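Local coordinates for G protein alpha subunit (Entamoeba histolytica, PDB 4FID) that probably acts as a transducer in transmembrane signalling, binding and hydrolysing GTP as the alpha subunit of a heterotrimeric G protein, at residues Ile21-Lys26 / Asn144-Thr149; Leu63-Lys68 / Tyr107-Lys112; Ala96-Ala99 / Ile103-Thr106; His152-Val157 / Phe163-Val168. All blocks are in the same frame, centred on the assembly; numbering follows the deposited sequence.

Contacts 1 and 4 belong to the Ras-like, nucleotide-binding part of the chain and touch each other, whereas contacts 2 and 3 lie together in the all-helical domain and share helix 101-108. Contact 4 is the most extensive of the four: a partly buried antiparallel strand pair with a full set of backbone hydrogen bonds and an aromatic face. Contact 1 is a surface contact that rests on one weak bond beside GDP. Contact 2, also at the surface, brings a carboxylate between a leucine and a histidine. Contact 3 is partly buried and largely apolar, joining two successive helices. Contacts 2 and 4 lie on opposite sides of the chain's centre.

Contact 1 (Ile21-Lys26 / Asn144-Thr149); sequences IAKQLK and NRTKTT. With GDP (guanosine-5'-diphosphate), chain C.
A single weak hydrogen bond, from K23 NZ to T146 OG1 at 3.0 Å, is the one direct link between I21-K26 and N144-T149, whose backbones stay far apart: the nearest CA atoms, those of K23 and N144, are 11.1 Å from each other. The lysine spans the gap to T146 because its chain is extended beyond CG, while T146 sets its hydroxyl between the backbone N and the carbonyl carbon (chi1 51°), on the side facing the helix. The two side chains meet at an oblique angle, ammonium end to hydroxyl.

The neighbouring R145 turns its CB away from the helix and serves the nucleotide instead. Bends at chi2 and chi3 bring its guanidinium alongside the ribose, where NE donates to GDP O3' at 3.2 Å with an N-H...O angle of 148°. Its charged end also has long, weak ion pairs with E15 and D117. T148, predicted to bind magnesium, keeps OG1 3.8 Å from GDP O1B. N144 OD1 is hydrogen-bonded to N48 of helix 42-62.

This segment corresponds to the first switch region of G-alpha proteins. The chemistry implies that, in this GDP-bound state, the P-loop helix holds the segment lightly through K23, and that the nucleotide itself supplies a further hold through R145.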
loop_
_atom_site.group_PDB
_atom_site.type_symbol
_atom_site.label_atom_id
_atom_site.label_comp_id
_atom_site.label_asym_id
_atom_site.label_seq_id
_atom_site.Cartn_x
_atom_site.Cartn_y
_atom_site.Cartn_z
ATOM N N ILE A 21 -0.657 4.454 4.294
ATOM C CA ILE A 21 -0.743 5.899 4.363
ATOM C C ILE A 21 -1.234 6.355 5.750
ATOM O O ILE A 21 -0.718 7.315 6.307
ATOM C CB ILE A 21 -1.701 6.428 3.296
ATOM C CG1 ILE A 21 -1.249 5.981 1.900
ATOM C CG2 ILE A 21 -1.849 7.939 3.427
ATOM C CD1 ILE A 21 -0.020 6.679 1.410
ATOM N N ALA A 22 -2.241 5.670 6.289
ATOM C CA ALA A 22 -2.828 6.039 7.574
ATOM C C ALA A 22 -1.864 5.867 8.755
ATOM O O ALA A 22 -1.838 6.692 9.672
ATOM C CB ALA A 22 -4.107 5.255 7.812
ATOM N N LYS A 23 -1.090 4.792 8.746
ATOM C CA LYS A 23 -0.068 4.608 9.772
ATOM C C LYS A 23 1.018 5.676 9.630
ATOM O O LYS A 23 1.550 6.188 10.608
ATOM C CB LYS A 23 0.552 3.214 9.676
ATOM C CG LYS A 23 -0.250 2.139 10.360
ATOM C CD LYS A 23 0.254 0.772 9.979
ATOM C CE LYS A 23 -0.738 -0.303 10.398
ATOM N NZ LYS A 23 -0.681 -1.479 9.479
ATOM N N GLN A 24 1.320 6.017 8.393
ATOM C CA GLN A 24 2.359 6.981 8.110
ATOM C C GLN A 24 2.005 8.363 8.645
ATOM O O GLN A 24 2.878 9.102 9.097
ATOM C CB GLN A 24 2.616 7.037 6.603
ATOM C CG GLN A 24 3.926 7.664 6.235
ATOM C CD GLN A 24 5.117 6.843 6.674
ATOM O OE1 GLN A 24 5.594 5.973 5.939
ATOM N NE2 GLN A 24 5.626 7.132 7.871
ATOM N N LEU A 25 0.723 8.710 8.604
ATOM C CA LEU A 25 0.273 10.022 9.072
ATOM C C LEU A 25 0.198 10.033 10.582
ATOM O O LEU A 25 0.421 11.073 11.206
ATOM C CB LEU A 25 -1.096 10.386 8.484
ATOM C CG LEU A 25 -1.144 10.624 6.971
ATOM C CD1 LEU A 25 -2.580 10.697 6.480
ATOM C CD2 LEU A 25 -0.375 11.884 6.616
ATOM N N LYS A 26 -0.132 8.884 11.174
ATOM C CA LYS A 26 -0.081 8.793 12.630
ATOM C C LYS A 26 1.365 8.943 13.106
ATOM O O LYS A 26 1.602 9.605 14.120
ATOM C CB LYS A 26 -0.702 7.503 13.174
ATOM C CG LYS A 26 -1.285 7.667 14.572
ATOM C CD LYS A 26 -1.608 6.329 15.250
ATOM C CE LYS A 26 -2.160 6.546 16.676
ATOM N NZ LYS A 26 -2.222 5.322 17.525
ATOM N N ASN A 144 4.986 -3.960 7.034
ATOM C CA ASN A 144 4.333 -5.245 7.170
ATOM C C ASN A 144 2.918 -5.249 6.639
ATOM O O ASN A 144 2.196 -4.262 6.728
ATOM C CB ASN A 144 4.351 -5.747 8.598
ATOM C CG ASN A 144 4.019 -7.214 8.679
ATOM O OD1 ASN A 144 4.660 -8.021 8.005
ATOM N ND2 ASN A 144 3.007 -7.577 9.490
ATOM N N ARG A 145 2.524 -6.387 6.089
ATOM C CA ARG A 145 1.177 -6.554 5.586
ATOM C C ARG A 145 0.195 -6.854 6.722
ATOM O O ARG A 145 0.384 -7.811 7.477
ATOM C CB ARG A 145 1.172 -7.663 4.531
ATOM C CG ARG A 145 2.339 -7.538 3.553
ATOM C CD ARG A 145 1.957 -7.963 2.142
ATOM N NE ARG A 145 1.696 -6.842 1.237
ATOM C CZ ARG A 145 1.144 -6.975 0.033
ATOM N NH1 ARG A 145 0.790 -8.178 -0.405
ATOM N NH2 ARG A 145 0.932 -5.909 -0.732
ATOM N N THR A 146 -0.831 -6.017 6.863
ATOM C CA THR A 146 -1.953 -6.337 7.751
ATOM C C THR A 146 -3.286 -6.126 7.046
ATOM O O THR A 146 -3.394 -5.299 6.140
ATOM C CB THR A 146 -1.956 -5.509 9.064
ATOM O OG1 THR A 146 -1.821 -4.117 8.756
ATOM C CG2 THR A 146 -0.834 -5.944 9.985
ATOM N N LYS A 147 -4.294 -6.886 7.471
ATOM C CA LYS A 147 -5.653 -6.721 6.970
ATOM C C LYS A 147 -6.449 -5.805 7.887
ATOM O O LYS A 147 -6.854 -6.219 8.971
ATOM C CB LYS A 147 -6.360 -8.072 6.910
ATOM C CG LYS A 147 -5.724 -9.082 5.986
ATOM C CD LYS A 147 -6.426 -10.423 6.112
ATOM C CE LYS A 147 -5.740 -11.494 5.284
ATOM N NZ LYS A 147 -6.293 -12.844 5.579
ATOM N N THR A 148 -6.682 -4.564 7.469
ATOM C CA THR A 148 -7.511 -3.677 8.279
ATOM C C THR A 148 -8.990 -3.844 7.926
ATOM O O THR A 148 -9.511 -3.152 7.048
ATOM C CB THR A 148 -7.069 -2.174 8.211
ATOM O OG1 THR A 148 -7.519 -1.565 6.993
ATOM C CG2 THR A 148 -5.551 -2.041 8.339
ATOM N N THR A 149 -9.654 -4.791 8.589
ATOM C CA THR A 149 -11.105 -4.880 8.491
ATOM C C THR A 149 -11.575 -3.547 9.031
ATOM O O THR A 149 -11.122 -3.094 10.085
ATOM C CB THR A 149 -11.698 -6.066 9.266
ATOM O OG1 THR A 149 -11.451 -5.905 10.669
ATOM C CG2 THR A 149 -11.082 -7.375 8.775
HETATM P PB GDP C . -5.041 -1.667 2.594
HETATM O O1B GDP C . -5.190 -2.011 4.055
HETATM O O2B GDP C . -5.913 -2.592 1.777
HETATM O O3B GDP C . -5.499 -0.240 2.417
HETATM O O3A GDP C . -3.507 -1.825 2.071
HETATM P PA GDP C . -2.206 -1.960 3.042
HETATM O O1A GDP C . -1.814 -0.624 3.637
HETATM O O2A GDP C . -2.439 -2.980 4.143
HETATM O "O5'" GDP C . -1.049 -2.517 2.055
HETATM C "C5'" GDP C . -0.388 -3.752 2.349
HETATM C "C4'" GDP C . 1.076 -3.768 1.885
HETATM O "O4'" GDP C . 1.344 -2.791 0.870
HETATM C "C3'" GDP C . 2.059 -3.513 3.029
HETATM O "O3'" GDP C . 2.997 -4.604 3.113
HETATM C "C2'" GDP C . 2.746 -2.202 2.670
HETATM O "O2'" GDP C . 4.111 -2.177 3.128
HETATM C "C1'" GDP C . 2.594 -2.152 1.147
HETATM N N9 GDP C . 2.658 -0.766 0.595
HETATM C C8 GDP C . 1.748 0.226 0.715
HETATM N N7 GDP C . 2.157 1.352 0.068
HETATM C C5 GDP C . 3.355 1.088 -0.487
HETATM C C6 GDP C . 4.358 1.821 -1.302
HETATM O O6 GDP C . 4.172 3.003 -1.645
HETATM N N1 GDP C . 5.479 1.186 -1.660
HETATM C C2 GDP C . 5.713 -0.097 -1.318
HETATM N N2 GDP C . 6.863 -0.677 -1.729
HETATM N N3 GDP C . 4.846 -0.836 -0.578
HETATM C C4 GDP C . 3.676 -0.307 -0.142
#

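Contact 2 (Leu63-Lys68 / Tyr107-Lys112); sequences LNHPMK and YEESAK
L63 and H65 converge on the side chain of E109, one by van der Waals contact and the other by a polar approach. The leucine branches rest against a carboxylate oxygen: L63 CD1 lies 3.4 Å from E109 OE2, and L63 CD2 is 3.6 Å from the same atom. The two side chains slide past each other in opposite directions, and the closest carbon-carbon approach between them is L63 CD1 to E109 CB at 4.2 Å, so the leucine meets the base of the glutamate chain as well as its end.

The polar approach is made by the H65 ring, which presents its NE2 edge. H65 NE2 is 3.4 Å from E109 OE1 and equally 3.4 Å from E109 OE2. OE1 lies near the plane of the imidazole, but the ring and the carboxylate are turned almost perpendicular, 81° apart. E109 reaches this position with its chain extended beyond CG, from just after helix 101-108 toward L63 and H65.

The end of helix 42-62 places L63 and H65. It closes in a Schellman motif with N64, at positive phi, as the C-prime residue and H65 N bonded to S60 O. The carbonyl oxygen of L63 then sits over one face of the H65 ring, near its rim, and the ring packs on A105 and T106 of helix 101-108.

The chemistry implies a modest surface junction between two helix ends of the all-helical domain; a protonated H65 would probably be favoured by the nearby carboxylate.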
loop_
_atom_site.group_PDB
_atom_site.type_symbol
_atom_site.label_atom_id
_atom_site.label_comp_id
_atom_site.label_asym_id
_atom_site.label_seq_id
_atom_site.Cartn_x
_atom_site.Cartn_y
_atom_site.Cartn_z
ATOM N N LEU A 63 9.099 -22.839 -11.288
ATOM C CA LEU A 63 9.716 -22.061 -12.366
ATOM C C LEU A 63 11.136 -22.530 -12.744
ATOM O O LEU A 63 11.858 -21.843 -13.470
ATOM C CB LEU A 63 9.707 -20.565 -12.025
ATOM C CG LEU A 63 8.336 -19.886 -11.872
ATOM C CD1 LEU A 63 8.441 -18.543 -11.167
ATOM C CD2 LEU A 63 7.692 -19.692 -13.224
ATOM N N ASN A 64 11.529 -23.704 -12.267
ATOM C CA ASN A 64 12.801 -24.293 -12.684
ATOM C C ASN A 64 13.999 -23.353 -12.538
ATOM O O ASN A 64 14.669 -23.039 -13.522
ATOM C CB ASN A 64 12.718 -24.789 -14.130
ATOM C CG ASN A 64 11.392 -25.453 -14.443
ATOM O OD1 ASN A 64 11.093 -26.547 -13.948
ATOM N ND2 ASN A 64 10.577 -24.785 -15.267
ATOM N N HIS A 65 14.247 -22.897 -11.313
ATOM C CA HIS A 65 15.490 -22.226 -10.967
ATOM C C HIS A 65 16.140 -23.012 -9.827
ATOM O O HIS A 65 15.916 -22.718 -8.650
ATOM C CB HIS A 65 15.235 -20.798 -10.491
ATOM C CG HIS A 65 14.438 -19.972 -11.446
ATOM N ND1 HIS A 65 14.942 -19.539 -12.649
ATOM C CD2 HIS A 65 13.179 -19.482 -11.360
ATOM C CE1 HIS A 65 14.019 -18.824 -13.275
ATOM N NE2 HIS A 65 12.944 -18.776 -12.515
ATOM N N PRO A 66 16.950 -24.017 -10.163
ATOM C CA PRO A 66 17.503 -24.853 -9.100
ATOM C C PRO A 66 18.231 -24.076 -7.989
ATOM O O PRO A 66 18.815 -23.004 -8.208
ATOM C CB PRO A 66 18.459 -25.782 -9.859
ATOM C CG PRO A 66 17.850 -25.894 -11.191
ATOM C CD PRO A 66 17.337 -24.504 -11.493
HETATM N N MSE A 67 18.175 -24.649 -6.791
HETATM C CA MSE A 67 18.803 -24.092 -5.611
HETATM C C MSE A 67 20.131 -24.775 -5.312
HETATM O O MSE A 67 20.257 -25.993 -5.442
HETATM C CB MSE A 67 17.892 -24.316 -4.414
HETATM C CG MSE A 67 16.986 -23.155 -4.057
HETATM SE SE MSE A 67 15.911 -23.658 -2.501
HETATM C CE MSE A 67 14.284 -24.042 -3.461
ATOM N N LYS A 68 21.118 -23.985 -4.903
ATOM C CA LYS A 68 22.350 -24.536 -4.366
ATOM C C LYS A 68 22.113 -24.896 -2.909
ATOM O O LYS A 68 22.372 -26.022 -2.486
ATOM C CB LYS A 68 23.494 -23.524 -4.466
ATOM C CG LYS A 68 24.412 -23.726 -5.656
ATOM C CD LYS A 68 25.294 -22.501 -5.881
ATOM C CE LYS A 68 26.175 -22.198 -4.667
ATOM N NZ LYS A 68 26.666 -20.780 -4.660
ATOM N N TYR A 107 12.764 -14.589 -7.369
ATOM C CA TYR A 107 12.278 -13.311 -6.864
ATOM C C TYR A 107 12.072 -12.324 -8.010
ATOM O O TYR A 107 11.102 -11.578 -8.015
ATOM C CB TYR A 107 13.231 -12.736 -5.812
ATOM C CG TYR A 107 12.875 -11.337 -5.355
ATOM C CD1 TYR A 107 11.938 -11.129 -4.349
ATOM C CD2 TYR A 107 13.488 -10.221 -5.921
ATOM C CE1 TYR A 107 11.612 -9.851 -3.930
ATOM C CE2 TYR A 107 13.178 -8.945 -5.507
ATOM C CZ TYR A 107 12.240 -8.762 -4.511
ATOM O OH TYR A 107 11.926 -7.488 -4.097
ATOM N N GLU A 108 12.983 -12.340 -8.983
ATOM C CA GLU A 108 12.880 -11.475 -10.159
ATOM C C GLU A 108 11.689 -11.819 -11.063
ATOM O O GLU A 108 11.263 -10.998 -11.869
ATOM C CB GLU A 108 14.181 -11.496 -10.964
ATOM C CG GLU A 108 15.398 -11.048 -10.170
ATOM C CD GLU A 108 15.178 -9.725 -9.445
ATOM O OE1 GLU A 108 15.888 -9.449 -8.447
ATOM O OE2 GLU A 108 14.287 -8.957 -9.869
ATOM N N GLU A 109 11.147 -13.026 -10.933
ATOM C CA GLU A 109 9.941 -13.375 -11.687
ATOM C C GLU A 109 8.686 -13.155 -10.833
ATOM O O GLU A 109 7.630 -13.708 -11.101
ATOM C CB GLU A 109 10.019 -14.804 -12.239
ATOM C CG GLU A 109 11.177 -15.026 -13.216
ATOM C CD GLU A 109 11.092 -16.353 -13.969
ATOM O OE1 GLU A 109 11.941 -16.595 -14.856
ATOM O OE2 GLU A 109 10.179 -17.157 -13.684
ATOM N N SER A 110 8.831 -12.326 -9.807
ATOM C CA SER A 110 7.762 -11.968 -8.893
ATOM C C SER A 110 6.427 -11.671 -9.587
ATOM O O SER A 110 5.354 -11.805 -8.982
ATOM C CB SER A 110 8.195 -10.736 -8.118
ATOM O OG SER A 110 7.487 -10.631 -6.911
ATOM N N ALA A 111 6.497 -11.220 -10.840
ATOM C CA ALA A 111 5.307 -11.102 -11.679
ATOM C C ALA A 111 5.342 -12.164 -12.779
ATOM O O ALA A 111 5.979 -11.974 -13.821
ATOM C CB ALA A 111 5.198 -9.728 -12.280
ATOM N N LYS A 112 4.633 -13.264 -12.543
ATOM C CA LYS A 112 3.820 -13.333 -11.343
ATOM C C LYS A 112 3.707 -14.699 -10.663
ATOM O O LYS A 112 3.655 -15.764 -11.289
ATOM C CB LYS A 112 2.415 -12.754 -11.599
ATOM C CG LYS A 112 1.524 -13.620 -12.491
ATOM C CD LYS A 112 0.161 -12.983 -12.740
ATOM C CE LYS A 112 -0.663 -13.809 -13.719
ATOM N NZ LYS A 112 -1.931 -13.116 -14.090
#

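Contact 3 (Ala96-Ala99 / Ile103-Thr106); sequences ALWA and IQAT
The carbonyl oxygen of L97 rests against three carbons of I103: CB at 3.3 Å, and CG1 and CG2 each at 3.5 Å. These are van der Waals contacts of an aliphatic branch point with a helix carbonyl. I103 directs its CB toward helix 90-99, so the oxygen faces the branch point, with CG1 and CG2 diverging from it. CG1, beside the backbone N, leads toward L97, where I103 CG1 and L97 CD2 are 4.4 Å apart. CG2, anti to that N, leads toward W98, and I103 CG2 lies 4.4 Å from W98 CE3. I103 thus touches two consecutive residues of the facing helix, L97 and W98.

W98 starts off away from helix 101-108, yet its indole comes back to it. With CG anti to the backbone N (chi1 -179°), the six-membered part of the ring swings round to the second helix. There one end of the Q104 amide points at a face of the indole near its rim, the amide standing steeply to the ring with the two planes 72° apart. A bend at chi2 of Q104 folds the chain back to reach this position, which also brings the amide close to the carbonyl of W98.

Beyond the pair, Y107 meets the indole edge to face and F123 also packs against it, while L97 rests on M53 of helix 42-62. Helices 90-99 and 101-108 follow each other directly, joined by a short turn, within the all-helical domain characteristic of G-alpha subunits.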
loop_
_atom_site.group_PDB
_atom_site.type_symbol
_atom_site.label_atom_id
_atom_site.label_comp_id
_atom_site.label_asym_id
_atom_site.label_seq_id
_atom_site.Cartn_x
_atom_site.Cartn_y
_atom_site.Cartn_z
ATOM N N ALA A 96 21.124 -17.380 3.846
ATOM C CA ALA A 96 21.649 -18.202 2.758
ATOM C C ALA A 96 20.640 -18.313 1.615
ATOM O O ALA A 96 20.990 -18.134 0.454
ATOM C CB ALA A 96 22.030 -19.594 3.269
ATOM N N LEU A 97 19.390 -18.609 1.951
ATOM C CA LEU A 97 18.347 -18.701 0.944
ATOM C C LEU A 97 18.251 -17.423 0.110
ATOM O O LEU A 97 18.247 -17.473 -1.117
ATOM C CB LEU A 97 16.997 -19.031 1.584
ATOM C CG LEU A 97 16.787 -20.499 1.989
ATOM C CD1 LEU A 97 15.581 -20.658 2.931
ATOM C CD2 LEU A 97 16.653 -21.390 0.752
ATOM N N TRP A 98 18.190 -16.279 0.778
ATOM C CA TRP A 98 17.999 -15.004 0.089
ATOM C C TRP A 98 19.209 -14.673 -0.792
ATOM O O TRP A 98 19.097 -13.925 -1.751
ATOM C CB TRP A 98 17.721 -13.903 1.114
ATOM C CG TRP A 98 17.474 -12.530 0.567
ATOM C CD1 TRP A 98 18.113 -11.377 0.933
ATOM C CD2 TRP A 98 16.510 -12.154 -0.419
ATOM N NE1 TRP A 98 17.620 -10.308 0.224
ATOM C CE2 TRP A 98 16.627 -10.760 -0.612
ATOM C CE3 TRP A 98 15.552 -12.854 -1.152
ATOM C CZ2 TRP A 98 15.820 -10.059 -1.509
ATOM C CZ3 TRP A 98 14.761 -12.153 -2.049
ATOM C CH2 TRP A 98 14.902 -10.775 -2.218
ATOM N N ALA A 99 20.359 -15.249 -0.469
ATOM C CA ALA A 99 21.570 -15.036 -1.273
ATOM C C ALA A 99 21.785 -16.125 -2.336
ATOM O O ALA A 99 22.680 -16.030 -3.168
ATOM C CB ALA A 99 22.784 -14.920 -0.376
ATOM N N ILE A 103 16.837 -18.672 -5.801
ATOM C CA ILE A 103 15.840 -17.895 -5.096
ATOM C C ILE A 103 15.802 -16.468 -5.670
ATOM O O ILE A 103 14.733 -15.903 -5.954
ATOM C CB ILE A 103 16.153 -17.899 -3.590
ATOM C CG1 ILE A 103 15.903 -19.288 -3.023
ATOM C CG2 ILE A 103 15.263 -16.917 -2.827
ATOM C CD1 ILE A 103 14.402 -19.659 -2.961
ATOM N N GLN A 104 16.981 -15.897 -5.868
ATOM C CA GLN A 104 17.078 -14.574 -6.457
ATOM C C GLN A 104 16.429 -14.531 -7.854
ATOM O O GLN A 104 15.658 -13.622 -8.165
ATOM C CB GLN A 104 18.541 -14.137 -6.496
ATOM C CG GLN A 104 18.736 -12.638 -6.367
ATOM C CD GLN A 104 18.050 -12.055 -5.146
ATOM O OE1 GLN A 104 17.942 -12.702 -4.104
ATOM N NE2 GLN A 104 17.585 -10.816 -5.271
ATOM N N ALA A 105 16.730 -15.525 -8.686
ATOM C CA ALA A 105 16.094 -15.657 -9.997
ATOM C C ALA A 105 14.556 -15.747 -9.905
ATOM O O ALA A 105 13.826 -15.212 -10.756
ATOM C CB ALA A 105 16.655 -16.880 -10.732
ATOM N N THR A 106 14.078 -16.441 -8.876
ATOM C CA THR A 106 12.656 -16.634 -8.667
ATOM C C THR A 106 12.021 -15.333 -8.187
ATOM O O THR A 106 10.884 -15.004 -8.557
ATOM C CB THR A 106 12.412 -17.737 -7.626
ATOM O OG1 THR A 106 12.931 -18.982 -8.117
ATOM C CG2 THR A 106 10.926 -17.878 -7.312
#

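Contact 4 (His152-Val157 / Phe163-Val168); sequences HEYDFV and FHLIDV
F156, F163 and L165 form the apolar centre of this antiparallel pair. F163 CB stands over one face of the F156 ring, 3.7 Å from its centroid, a CH-pi contact; the two rings are nearly parallel but slid apart, so they barely overlap. F156 reaches back across the pair because its CG sits between the backbone N and the carbonyl carbon (chi1 46°), and its edge meets L165, CE1 to CB at 3.5 Å. Y154 continues this face.

Backbone bonds run in both directions at the pairs F156-F163, Y154-L165 and H152-D167. On the reverse face H164 uses both ring nitrogens: NE2 donates to E153 OE2 at 2.8 Å on its anti side, and ND1 donates to D155 OD1 at 2.8 Å from above the carboxylate plane. Two carboxylates at one imidazole would probably favour its protonated form.

This hairpin forms one edge of the Ras-like sheet, with 152-157 outermost and 162-167 bonded along its other side to strand 6-12. Helix 18-28 packs on the aromatic face, where Y154 OH bonds A22 O and D167 salt-bridges K18 of the P-loop, while F182 packs against E153 and I166.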
loop_
_atom_site.group_PDB
_atom_site.type_symbol
_atom_site.label_atom_id
_atom_site.label_comp_id
_atom_site.label_asym_id
_atom_site.label_seq_id
_atom_site.Cartn_x
_atom_site.Cartn_y
_atom_site.Cartn_z
ATOM N N HIS A 152 -11.195 2.753 10.959
ATOM C CA HIS A 152 -10.188 3.298 11.857
ATOM C C HIS A 152 -10.251 4.812 11.856
ATOM O O HIS A 152 -10.226 5.439 10.797
ATOM C CB HIS A 152 -8.792 2.853 11.426
ATOM C CG HIS A 152 -8.573 1.375 11.511
ATOM N ND1 HIS A 152 -7.929 0.778 12.573
ATOM C CD2 HIS A 152 -8.907 0.373 10.664
ATOM C CE1 HIS A 152 -7.877 -0.527 12.378
ATOM N NE2 HIS A 152 -8.464 -0.800 11.227
ATOM N N GLU A 153 -10.334 5.397 13.044
ATOM C CA GLU A 153 -10.359 6.844 13.186
ATOM C C GLU A 153 -9.129 7.280 13.938
ATOM O O GLU A 153 -8.614 6.535 14.768
ATOM C CB GLU A 153 -11.608 7.289 13.958
ATOM C CG GLU A 153 -12.920 6.914 13.279
ATOM C CD GLU A 153 -14.143 7.615 13.874
ATOM O OE1 GLU A 153 -14.892 6.961 14.623
ATOM O OE2 GLU A 153 -14.373 8.807 13.575
ATOM N N TYR A 154 -8.636 8.470 13.626
ATOM C CA TYR A 154 -7.784 9.194 14.569
ATOM C C TYR A 154 -7.523 10.640 14.206
ATOM O O TYR A 154 -7.855 11.100 13.115
ATOM C CB TYR A 154 -6.473 8.479 14.921
ATOM C CG TYR A 154 -5.805 7.699 13.818
ATOM C CD1 TYR A 154 -5.074 8.335 12.824
ATOM C CD2 TYR A 154 -5.857 6.307 13.809
ATOM C CE1 TYR A 154 -4.443 7.603 11.835
ATOM C CE2 TYR A 154 -5.234 5.571 12.831
ATOM C CZ TYR A 154 -4.533 6.217 11.850
ATOM O OH TYR A 154 -3.924 5.456 10.885
ATOM N N ASP A 155 -6.943 11.353 15.163
ATOM C CA ASP A 155 -6.663 12.763 15.009
ATOM C C ASP A 155 -5.164 12.988 14.950
ATOM O O ASP A 155 -4.398 12.302 15.627
ATOM C CB ASP A 155 -7.262 13.541 16.178
ATOM C CG ASP A 155 -8.716 13.208 16.401
ATOM O OD1 ASP A 155 -9.584 13.697 15.639
ATOM O OD2 ASP A 155 -8.992 12.433 17.328
ATOM N N PHE A 156 -4.761 13.930 14.106
ATOM C CA PHE A 156 -3.416 14.476 14.139
ATOM C C PHE A 156 -3.487 16.003 14.031
ATOM O O PHE A 156 -4.577 16.584 14.018
ATOM C CB PHE A 156 -2.537 13.865 13.043
ATOM C CG PHE A 156 -3.194 13.798 11.700
ATOM C CD1 PHE A 156 -4.105 12.801 11.409
ATOM C CD2 PHE A 156 -2.887 14.723 10.716
ATOM C CE1 PHE A 156 -4.717 12.743 10.161
ATOM C CE2 PHE A 156 -3.491 14.665 9.466
ATOM C CZ PHE A 156 -4.404 13.675 9.190
ATOM N N VAL A 157 -2.321 16.643 13.997
ATOM C CA VAL A 157 -2.217 18.082 13.791
ATOM C C VAL A 157 -1.171 18.282 12.709
ATOM O O VAL A 157 -0.203 17.537 12.645
ATOM C CB VAL A 157 -1.763 18.821 15.077
ATOM C CG1 VAL A 157 -1.208 20.195 14.740
ATOM C CG2 VAL A 157 -2.906 18.946 16.076
ATOM N N PHE A 163 -6.696 17.786 12.433
ATOM C CA PHE A 163 -7.261 16.893 11.433
ATOM C C PHE A 163 -7.873 15.632 12.047
ATOM O O PHE A 163 -7.429 15.145 13.084
ATOM C CB PHE A 163 -6.206 16.499 10.406
ATOM C CG PHE A 163 -5.950 17.547 9.378
ATOM C CD1 PHE A 163 -6.393 17.382 8.084
ATOM C CD2 PHE A 163 -5.270 18.710 9.707
ATOM C CE1 PHE A 163 -6.153 18.362 7.126
ATOM C CE2 PHE A 163 -5.029 19.690 8.756
ATOM C CZ PHE A 163 -5.468 19.516 7.468
ATOM N N HIS A 164 -8.908 15.115 11.400
ATOM C CA HIS A 164 -9.505 13.855 11.815
ATOM C C HIS A 164 -9.539 12.919 10.613
ATOM O O HIS A 164 -10.038 13.277 9.536
ATOM C CB HIS A 164 -10.896 14.073 12.398
ATOM C CG HIS A 164 -11.561 12.815 12.849
ATOM N ND1 HIS A 164 -11.237 12.183 14.032
ATOM C CD2 HIS A 164 -12.542 12.072 12.282
ATOM C CE1 HIS A 164 -11.985 11.102 14.170
ATOM N NE2 HIS A 164 -12.789 11.013 13.123
ATOM N N LEU A 165 -8.983 11.726 10.794
ATOM C CA LEU A 165 -8.752 10.817 9.686
ATOM C C LEU A 165 -9.696 9.636 9.857
ATOM O O LEU A 165 -9.713 9.011 10.922
ATOM C CB LEU A 165 -7.275 10.374 9.687
ATOM C CG LEU A 165 -6.614 9.643 8.501
ATOM C CD1 LEU A 165 -7.102 8.220 8.391
ATOM C CD2 LEU A 165 -6.847 10.360 7.182
ATOM N N ILE A 166 -10.503 9.355 8.829
ATOM C CA ILE A 166 -11.388 8.195 8.832
ATOM C C ILE A 166 -10.921 7.214 7.788
ATOM O O ILE A 166 -11.008 7.495 6.594
ATOM C CB ILE A 166 -12.831 8.580 8.494
ATOM C CG1 ILE A 166 -13.326 9.664 9.464
ATOM C CG2 ILE A 166 -13.749 7.301 8.469
ATOM C CD1 ILE A 166 -14.573 10.369 9.008
ATOM N N ASP A 167 -10.414 6.066 8.235
ATOM C CA ASP A 167 -9.884 5.036 7.326
ATOM C C ASP A 167 -10.936 3.949 7.102
ATOM O O ASP A 167 -11.199 3.136 7.989
ATOM C CB ASP A 167 -8.587 4.452 7.900
ATOM C CG ASP A 167 -8.020 3.318 7.069
ATOM O OD1 ASP A 167 -7.062 2.682 7.553
ATOM O OD2 ASP A 167 -8.510 3.043 5.948
ATOM N N VAL A 168 -11.556 3.951 5.925
ATOM C CA VAL A 168 -12.635 3.006 5.643
ATOM C C VAL A 168 -12.115 1.757 4.941
ATOM O O VAL A 168 -11.660 1.832 3.814
ATOM C CB VAL A 168 -13.729 3.631 4.758
ATOM C CG1 VAL A 168 -14.901 2.686 4.657
ATOM C CG2 VAL A 168 -14.181 4.976 5.305
#